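Local coordinates for protein triggering receptor expressed on myeloid cells 1 (Mus musculus, PDB 1U9K) that amplifies inflammatory responses as a myeloid cell-surface receptor that, once ligand-activated, multimerizes and signals through the adapter TYROBP/DAP12, at residues 31-36 and 74-79. Sequence-based numbering, arbitrary orientation.
Sequences SQKAWQ and AMLQVQ
With CG turned away from the backbone N (chi1 -178°), W35 directs its indole between the sheets, where V78, whose CG1 is likewise anti to N (chi1 178°), meets it. The methyl CG1 of V78 sits squarely over the five-membered ring of W35: it lies 3.6 Å from the centroid of that ring and 7° off the normal, a CH-pi contact over the face rather than at an edge. The second methyl stands above the same face but is displaced outward past the rim of the six-membered ring, CG2 of V78 being 3.8 Å from CE3 of W35.

Two residues back along each strand, L76 points into the same layer, and its CD2 comes within 3.7 Å of CB of K33. Only the root of this lysine packs here. Its chain turns back and carries the amine over its own strand, where NZ of K33 donates to O of S31 at 2.8 Å. NZ also bonds to the carbonyl O of Y28, and K33 makes a cation-pi contact with F23, which probably helps a lysine sit in this buried position.

No hydrogen bond joins the two segments, and CA of W35 and CA of V78 stand 7.4 Å apart: these strands face each other from different sheets. Strand 32-37 belongs to the sheet with 89-96 and 45-49, while 75-80 lies between 17-22 and 65-70, whose L67 touches both L76 and V78. A buried tryptophan packed between the two sheets, in the domain whose disulfide links C21 and C93, is characteristic of the core of immunoglobulin beta sandwiches, here a V-set domain.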
# COMPACT_ATOMS: atom_id res chain seq x y z
N SER A 31 14.93 -0.57 0.56
CA SER A 31 14.04 -1.64 0.95
C SER A 31 12.88 -1.69 -0.03
O SER A 31 12.44 -0.67 -0.60
CB SER A 31 13.49 -1.44 2.39
OG SER A 31 14.52 -1.43 3.33
N GLN A 32 12.36 -2.89 -0.18
CA GLN A 32 11.13 -3.10 -0.89
C GLN A 32 9.92 -2.60 -0.05
O GLN A 32 9.90 -2.67 1.21
CB GLN A 32 10.98 -4.60 -1.21
CG GLN A 32 9.95 -4.89 -2.24
CD GLN A 32 10.06 -6.33 -2.75
OE1 GLN A 32 10.39 -7.23 -1.99
NE2 GLN A 32 9.80 -6.53 -4.03
N LYS A 33 8.92 -2.12 -0.77
CA LYS A 33 7.65 -1.71 -0.18
C LYS A 33 6.50 -2.44 -0.81
O LYS A 33 6.59 -2.95 -1.92
CB LYS A 33 7.45 -0.20 -0.24
CG LYS A 33 8.55 0.59 0.52
CD LYS A 33 9.55 1.17 -0.41
CE LYS A 33 10.68 1.92 0.32
NZ LYS A 33 11.82 2.08 -0.55
N ALA A 34 5.40 -2.52 -0.06
CA ALA A 34 4.26 -3.27 -0.50
C ALA A 34 2.97 -2.69 0.03
O ALA A 34 2.93 -2.05 1.09
CB ALA A 34 4.37 -4.68 -0.11
N TRP A 35 1.92 -2.99 -0.70
CA TRP A 35 0.54 -2.78 -0.27
C TRP A 35 -0.08 -4.14 0.04
O TRP A 35 0.04 -5.04 -0.76
CB TRP A 35 -0.23 -2.14 -1.40
CG TRP A 35 -1.71 -1.78 -1.15
CD1 TRP A 35 -2.75 -2.20 -1.91
CD2 TRP A 35 -2.25 -0.84 -0.21
NE1 TRP A 35 -3.91 -1.61 -1.49
CE2 TRP A 35 -3.63 -0.75 -0.46
CE3 TRP A 35 -1.70 -0.02 0.80
CZ2 TRP A 35 -4.46 0.07 0.26
CZ3 TRP A 35 -2.53 0.80 1.52
CH2 TRP A 35 -3.90 0.84 1.25
N GLN A 36 -0.71 -4.26 1.20
CA GLN A 36 -1.27 -5.50 1.70
C GLN A 36 -2.73 -5.33 2.09
O GLN A 36 -3.14 -4.26 2.52
CB GLN A 36 -0.53 -6.02 2.93
CG GLN A 36 0.99 -6.31 2.63
CD GLN A 36 1.65 -7.04 3.79
OE1 GLN A 36 1.49 -6.62 4.93
NE2 GLN A 36 2.34 -8.14 3.52
N ALA A 74 10.03 11.11 -0.16
CA ALA A 74 10.01 10.11 0.90
C ALA A 74 8.60 9.55 1.05
O ALA A 74 8.05 9.51 2.15
CB ALA A 74 10.50 10.72 2.20
N MET A 75 8.01 9.14 -0.07
CA MET A 75 6.58 8.85 -0.19
C MET A 75 6.36 7.60 -1.07
O MET A 75 6.97 7.43 -2.13
CB MET A 75 5.86 10.07 -0.81
CG MET A 75 4.35 9.96 -1.10
SD MET A 75 3.43 9.66 0.45
CE MET A 75 3.96 11.10 1.54
N LEU A 76 5.47 6.73 -0.63
CA LEU A 76 4.91 5.69 -1.47
C LEU A 76 3.44 6.03 -1.64
O LEU A 76 2.76 6.20 -0.62
CB LEU A 76 5.02 4.42 -0.66
CG LEU A 76 4.63 3.11 -1.28
CD1 LEU A 76 5.67 2.76 -2.33
CD2 LEU A 76 4.55 2.05 -0.20
N GLN A 77 2.93 6.14 -2.86
CA GLN A 77 1.48 6.38 -3.07
C GLN A 77 0.82 5.16 -3.68
O GLN A 77 1.29 4.61 -4.68
CB GLN A 77 1.25 7.54 -4.02
CG GLN A 77 -0.19 7.93 -4.18
CD GLN A 77 -0.34 9.12 -5.06
OE1 GLN A 77 -0.21 10.24 -4.62
NE2 GLN A 77 -0.59 8.87 -6.33
N VAL A 78 -0.30 4.76 -3.11
CA VAL A 78 -1.05 3.63 -3.62
C VAL A 78 -2.35 4.11 -4.23
O VAL A 78 -2.97 5.01 -3.70
CB VAL A 78 -1.34 2.65 -2.48
CG1 VAL A 78 -2.15 1.48 -3.01
CG2 VAL A 78 -0.01 2.21 -1.81
N GLN A 79 -2.73 3.58 -5.39
CA GLN A 79 -4.03 3.87 -5.96
C GLN A 79 -4.68 2.55 -6.27
O GLN A 79 -4.01 1.65 -6.81
CB GLN A 79 -3.92 4.69 -7.21
CG GLN A 79 -3.57 6.13 -6.99
CD GLN A 79 -3.35 6.84 -8.30
OE1 GLN A 79 -2.20 7.14 -8.66
NE2 GLN A 79 -4.42 7.04 -9.05